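PDB 3CNL: ribosome biogenesis GTPase A from Thermotoga maritima, which binds GTP, probably hydrolyses it, and probably acts in a late step of 50S ribosomal subunit assembly. Local coordinates for residues A[15-29]-A[96-110]. Numbering follows the deposited sequence.
Sequences IKDLLRLVNTVVEVR and FDRLARVLIVGVPNT. With GNP (phosphoaminophosphonic acid-guanylate ester), chain B.
A chi1 of 63° puts CG of Asn23 between its own backbone N and carbonyl carbon, which turns the amide toward the backbone of Leu99 to Arg101. Its ND2 donates a hydrogen bond to Leu99 O (2.9 Å), which lies in the amide plane, while OD1 accepts from Arg101 N at 2.9 Å and, from the opposite face, from Thr24 OG1. An asparagine suits this strand start because it both donates and accepts. Strands 24-29 and 101-106 then run parallel, Val26 N bonding to Leu103 O at 2.9 Å and Val26 O accepting from Val105 N. Beta-branched residues fit the extended backbone: Val26 CB meets Ile104 CD1 at 3.5 Å, and Val26 CG2 meets the Phe96 ring at its edge. On the other face of the sheet, Leu103, with CG anti to its N (chi1 172°), spreads its methyls against helix 15-19, CD1 on Leu18 CD1 and CD2 touching Leu19 CD1 at 3.6 Å. Beyond Gly106, which has no side chain to press on Val28 O, the chain turns and Thr110 OG1 donates to that oxygen (2.9 Å) from above the carbonyl plane. Paired central strands, one leading into a P-loop beside the phosphates of GNP, are characteristic of the G domain, here circularly permuted.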
# COMPACT_ATOMS: atom_id res chain seq x y z
N ILE A 15 3.76 -14.19 -10.87
CA ILE A 15 4.01 -14.25 -9.43
C ILE A 15 4.31 -15.70 -9.03
O ILE A 15 5.24 -15.94 -8.27
CB ILE A 15 2.84 -13.67 -8.57
CG1 ILE A 15 2.58 -12.18 -8.89
CG2 ILE A 15 3.10 -13.84 -7.06
CD1 ILE A 15 3.75 -11.24 -8.63
N LYS A 16 3.53 -16.65 -9.55
CA LYS A 16 3.78 -18.08 -9.35
C LYS A 16 5.17 -18.51 -9.85
O LYS A 16 5.85 -19.29 -9.19
CB LYS A 16 2.70 -18.93 -10.03
CG LYS A 16 1.27 -18.70 -9.55
CD LYS A 16 0.99 -19.32 -8.19
CE LYS A 16 0.66 -18.26 -7.15
NZ LYS A 16 0.54 -18.86 -5.77
N ASP A 17 5.59 -17.98 -11.00
CA ASP A 17 6.94 -18.23 -11.52
C ASP A 17 8.02 -17.64 -10.63
O ASP A 17 9.11 -18.19 -10.50
CB ASP A 17 7.10 -17.70 -12.96
CG ASP A 17 6.22 -18.44 -13.97
OD1 ASP A 17 5.76 -17.79 -14.94
OD2 ASP A 17 5.97 -19.66 -13.81
N LEU A 18 7.72 -16.50 -10.02
CA LEU A 18 8.71 -15.85 -9.14
C LEU A 18 8.76 -16.58 -7.81
O LEU A 18 9.82 -16.70 -7.20
CB LEU A 18 8.40 -14.37 -8.93
CG LEU A 18 8.59 -13.39 -10.10
CD1 LEU A 18 8.27 -11.98 -9.65
CD2 LEU A 18 9.99 -13.44 -10.64
N LEU A 19 7.60 -17.08 -7.38
CA LEU A 19 7.45 -17.78 -6.10
C LEU A 19 8.27 -19.06 -6.03
O LEU A 19 8.71 -19.46 -4.95
CB LEU A 19 5.98 -18.12 -5.85
CG LEU A 19 5.13 -17.46 -4.75
CD1 LEU A 19 5.79 -16.26 -4.08
CD2 LEU A 19 3.77 -17.10 -5.32
N ARG A 20 8.46 -19.71 -7.17
CA ARG A 20 9.18 -20.99 -7.20
C ARG A 20 10.65 -20.80 -6.83
O ARG A 20 11.31 -21.75 -6.39
CB ARG A 20 9.04 -21.67 -8.57
CG ARG A 20 7.62 -22.15 -8.87
CD ARG A 20 7.62 -23.28 -9.89
NE ARG A 20 7.37 -22.82 -11.25
CZ ARG A 20 6.16 -22.79 -11.83
NH1 ARG A 20 5.09 -23.20 -11.15
NH2 ARG A 20 6.03 -22.36 -13.08
N LEU A 21 11.16 -19.58 -7.00
CA LEU A 21 12.55 -19.25 -6.69
C LEU A 21 12.81 -19.05 -5.20
O LEU A 21 13.97 -19.00 -4.77
CB LEU A 21 12.99 -17.99 -7.45
CG LEU A 21 13.03 -17.96 -8.98
CD1 LEU A 21 13.59 -16.61 -9.44
CD2 LEU A 21 13.87 -19.10 -9.56
N VAL A 22 11.74 -18.94 -4.41
CA VAL A 22 11.88 -18.45 -3.04
C VAL A 22 11.25 -19.35 -2.01
O VAL A 22 10.45 -20.21 -2.34
CB VAL A 22 11.29 -17.01 -2.88
CG1 VAL A 22 11.95 -16.06 -3.87
CG2 VAL A 22 9.76 -17.01 -3.03
N ASN A 23 11.62 -19.13 -0.76
CA ASN A 23 11.05 -19.86 0.36
C ASN A 23 10.42 -18.93 1.39
O ASN A 23 9.80 -19.39 2.35
CB ASN A 23 12.10 -20.80 1.01
CG ASN A 23 13.30 -20.05 1.61
OD1 ASN A 23 13.19 -18.89 2.01
ND2 ASN A 23 14.44 -20.73 1.67
N THR A 24 10.58 -17.62 1.17
CA THR A 24 10.08 -16.57 2.04
C THR A 24 9.46 -15.43 1.21
O THR A 24 9.95 -15.11 0.12
CB THR A 24 11.24 -16.03 2.93
OG1 THR A 24 11.84 -17.13 3.63
CG2 THR A 24 10.77 -14.96 3.95
N VAL A 25 8.39 -14.84 1.74
CA VAL A 25 7.62 -13.76 1.11
C VAL A 25 7.40 -12.63 2.13
O VAL A 25 6.87 -12.87 3.22
CB VAL A 25 6.20 -14.26 0.66
CG1 VAL A 25 5.31 -13.10 0.20
CG2 VAL A 25 6.32 -15.28 -0.46
N VAL A 26 7.82 -11.42 1.75
CA VAL A 26 7.50 -10.19 2.48
C VAL A 26 6.37 -9.49 1.72
O VAL A 26 6.55 -8.98 0.59
CB VAL A 26 8.73 -9.27 2.64
CG1 VAL A 26 8.34 -7.96 3.36
CG2 VAL A 26 9.85 -9.99 3.41
N GLU A 27 5.19 -9.52 2.32
CA GLU A 27 4.01 -8.88 1.76
C GLU A 27 3.98 -7.42 2.23
O GLU A 27 3.76 -7.12 3.41
CB GLU A 27 2.77 -9.67 2.18
CG GLU A 27 1.48 -9.24 1.53
CD GLU A 27 0.29 -9.97 2.15
OE1 GLU A 27 -0.75 -10.06 1.49
OE2 GLU A 27 0.38 -10.43 3.32
N VAL A 28 4.22 -6.52 1.29
CA VAL A 28 4.26 -5.09 1.59
C VAL A 28 2.85 -4.47 1.41
O VAL A 28 2.36 -4.30 0.29
CB VAL A 28 5.34 -4.36 0.76
CG1 VAL A 28 5.39 -2.83 1.10
CG2 VAL A 28 6.72 -5.01 0.97
N ARG A 29 2.24 -4.16 2.56
CA ARG A 29 0.91 -3.58 2.62
C ARG A 29 1.04 -2.15 3.11
O ARG A 29 2.06 -1.79 3.67
CB ARG A 29 0.06 -4.36 3.62
CG ARG A 29 -0.07 -5.88 3.34
CD ARG A 29 -1.22 -6.45 4.14
NE ARG A 29 -1.25 -7.90 4.08
CZ ARG A 29 -2.18 -8.67 4.63
NH1 ARG A 29 -3.20 -8.13 5.29
NH2 ARG A 29 -2.09 -9.98 4.50
N PHE A 96 15.37 -12.57 9.28
CA PHE A 96 15.34 -13.66 8.31
C PHE A 96 16.17 -14.85 8.77
O PHE A 96 17.27 -14.67 9.31
CB PHE A 96 15.90 -13.19 6.97
CG PHE A 96 15.02 -12.22 6.22
CD1 PHE A 96 13.70 -12.56 5.90
CD2 PHE A 96 15.54 -11.02 5.77
CE1 PHE A 96 12.89 -11.67 5.19
CE2 PHE A 96 14.74 -10.13 5.04
CZ PHE A 96 13.41 -10.46 4.75
N ASP A 97 15.66 -16.04 8.51
CA ASP A 97 16.35 -17.30 8.76
C ASP A 97 17.56 -17.38 7.86
O ASP A 97 17.58 -16.76 6.80
CB ASP A 97 15.41 -18.47 8.46
CG ASP A 97 16.07 -19.80 8.63
OD1 ASP A 97 16.32 -20.18 9.78
OD2 ASP A 97 16.35 -20.47 7.60
N ARG A 98 18.58 -18.15 8.27
CA ARG A 98 19.83 -18.31 7.49
C ARG A 98 19.60 -18.82 6.07
O ARG A 98 20.32 -18.45 5.15
CB ARG A 98 20.84 -19.24 8.22
CG ARG A 98 20.32 -20.65 8.51
CD ARG A 98 21.40 -21.65 8.96
NE ARG A 98 20.81 -22.98 9.15
CZ ARG A 98 21.46 -24.06 9.59
NH1 ARG A 98 20.81 -25.22 9.72
NH2 ARG A 98 22.74 -24.00 9.91
N LEU A 99 18.60 -19.66 5.90
CA LEU A 99 18.33 -20.23 4.58
C LEU A 99 17.38 -19.40 3.72
O LEU A 99 17.00 -19.85 2.64
CB LEU A 99 17.75 -21.65 4.73
CG LEU A 99 18.64 -22.68 5.41
CD1 LEU A 99 18.02 -24.03 5.12
CD2 LEU A 99 20.10 -22.57 4.88
N ALA A 100 16.99 -18.21 4.19
CA ALA A 100 15.93 -17.43 3.53
C ALA A 100 16.33 -17.01 2.12
O ALA A 100 17.47 -16.60 1.86
CB ALA A 100 15.53 -16.19 4.36
N ARG A 101 15.38 -17.17 1.21
CA ARG A 101 15.45 -16.60 -0.13
C ARG A 101 14.13 -15.88 -0.29
O ARG A 101 13.08 -16.49 -0.24
CB ARG A 101 15.60 -17.70 -1.17
CG ARG A 101 16.79 -18.58 -0.93
CD ARG A 101 16.61 -19.92 -1.63
NE ARG A 101 17.24 -19.88 -2.94
CZ ARG A 101 18.56 -19.91 -3.14
NH1 ARG A 101 19.41 -19.98 -2.10
NH2 ARG A 101 19.02 -19.87 -4.37
N VAL A 102 14.19 -14.57 -0.44
CA VAL A 102 13.02 -13.73 -0.19
C VAL A 102 12.48 -13.08 -1.47
O VAL A 102 13.25 -12.56 -2.28
CB VAL A 102 13.36 -12.66 0.89
CG1 VAL A 102 12.16 -11.78 1.21
CG2 VAL A 102 13.91 -13.32 2.18
N LEU A 103 11.16 -13.12 -1.63
CA LEU A 103 10.47 -12.28 -2.61
C LEU A 103 9.71 -11.18 -1.87
O LEU A 103 8.95 -11.44 -0.93
CB LEU A 103 9.49 -13.09 -3.48
CG LEU A 103 8.54 -12.32 -4.42
CD1 LEU A 103 9.26 -11.70 -5.63
CD2 LEU A 103 7.37 -13.18 -4.92
N ILE A 104 9.94 -9.95 -2.29
CA ILE A 104 9.13 -8.82 -1.86
C ILE A 104 7.92 -8.73 -2.81
O ILE A 104 8.10 -8.64 -4.02
CB ILE A 104 9.95 -7.50 -1.96
CG1 ILE A 104 11.23 -7.57 -1.13
CG2 ILE A 104 9.10 -6.26 -1.55
CD1 ILE A 104 11.04 -8.00 0.33
N VAL A 105 6.70 -8.72 -2.26
CA VAL A 105 5.50 -8.66 -3.10
C VAL A 105 4.42 -7.70 -2.54
O VAL A 105 4.37 -7.42 -1.34
CB VAL A 105 4.88 -10.07 -3.30
CG1 VAL A 105 4.16 -10.53 -2.04
CG2 VAL A 105 3.89 -10.05 -4.45
N GLY A 106 3.54 -7.22 -3.42
CA GLY A 106 2.44 -6.34 -2.98
C GLY A 106 1.69 -5.69 -4.13
O GLY A 106 2.11 -5.78 -5.29
N VAL A 107 0.59 -5.01 -3.81
CA VAL A 107 -0.15 -4.30 -4.86
C VAL A 107 0.66 -3.05 -5.19
O VAL A 107 1.58 -2.74 -4.46
CB VAL A 107 -1.58 -3.95 -4.43
CG1 VAL A 107 -2.36 -5.23 -4.07
CG2 VAL A 107 -1.56 -2.92 -3.25
N PRO A 108 0.32 -2.34 -6.28
CA PRO A 108 1.07 -1.15 -6.64
C PRO A 108 1.13 -0.10 -5.52
O PRO A 108 0.17 0.04 -4.76
CB PRO A 108 0.29 -0.60 -7.83
CG PRO A 108 -0.38 -1.80 -8.44
CD PRO A 108 -0.74 -2.64 -7.27
N ASN A 109 2.28 0.57 -5.43
CA ASN A 109 2.47 1.82 -4.66
C ASN A 109 2.75 1.68 -3.17
O ASN A 109 2.97 2.69 -2.49
CB ASN A 109 1.29 2.80 -4.86
CG ASN A 109 1.67 4.22 -4.57
OD1 ASN A 109 2.65 4.70 -5.11
ND2 ASN A 109 0.93 4.91 -3.68
N THR A 110 2.79 0.45 -2.67
CA THR A 110 2.86 0.23 -1.20
C THR A 110 4.26 0.42 -0.61
O THR A 110 4.41 0.38 0.60
CB THR A 110 2.41 -1.17 -0.81
OG1 THR A 110 3.22 -2.13 -1.50
CG2 THR A 110 0.93 -1.38 -1.16
PG GNP B . 4.92 0.11 -7.63
O1G GNP B . 4.92 -1.39 -7.51
O2G GNP B . 3.54 0.67 -7.92
O3G GNP B . 5.99 0.51 -8.65
N3B GNP B . 5.41 0.96 -6.38
PB GNP B . 6.21 0.47 -5.12
O1B GNP B . 5.40 -0.53 -4.35
O2B GNP B . 7.55 0.00 -5.57
O3A GNP B . 6.37 1.73 -4.25
PA GNP B . 7.52 2.79 -4.21
O1A GNP B . 8.62 2.33 -3.34
O2A GNP B . 7.90 3.26 -5.55
O5' GNP B . 6.87 3.97 -3.44
C5' GNP B . 5.65 4.60 -3.87
C4' GNP B . 5.57 5.97 -3.22
O4' GNP B . 5.45 5.86 -1.77
C3' GNP B . 6.76 6.89 -3.42
O3' GNP B . 6.29 8.22 -3.53
C2' GNP B . 7.55 6.71 -2.13
O2' GNP B . 8.35 7.83 -1.88
C1' GNP B . 6.43 6.61 -1.10
N9 GNP B . 6.76 5.83 0.09
C8 GNP B . 7.35 4.59 0.12
N7 GNP B . 7.50 4.12 1.33
C5 GNP B . 6.97 5.14 2.16
C6 GNP B . 6.84 5.23 3.57
O6 GNP B . 7.18 4.40 4.43
N1 GNP B . 6.23 6.43 3.98
C2 GNP B . 5.81 7.43 3.12
N2 GNP B . 5.25 8.53 3.67
N3 GNP B . 5.91 7.36 1.80
C4 GNP B . 6.51 6.19 1.40
O HOH W 1 16.65 -19.70 -5.57
O HOH W 2 0.26 -5.31 -1.03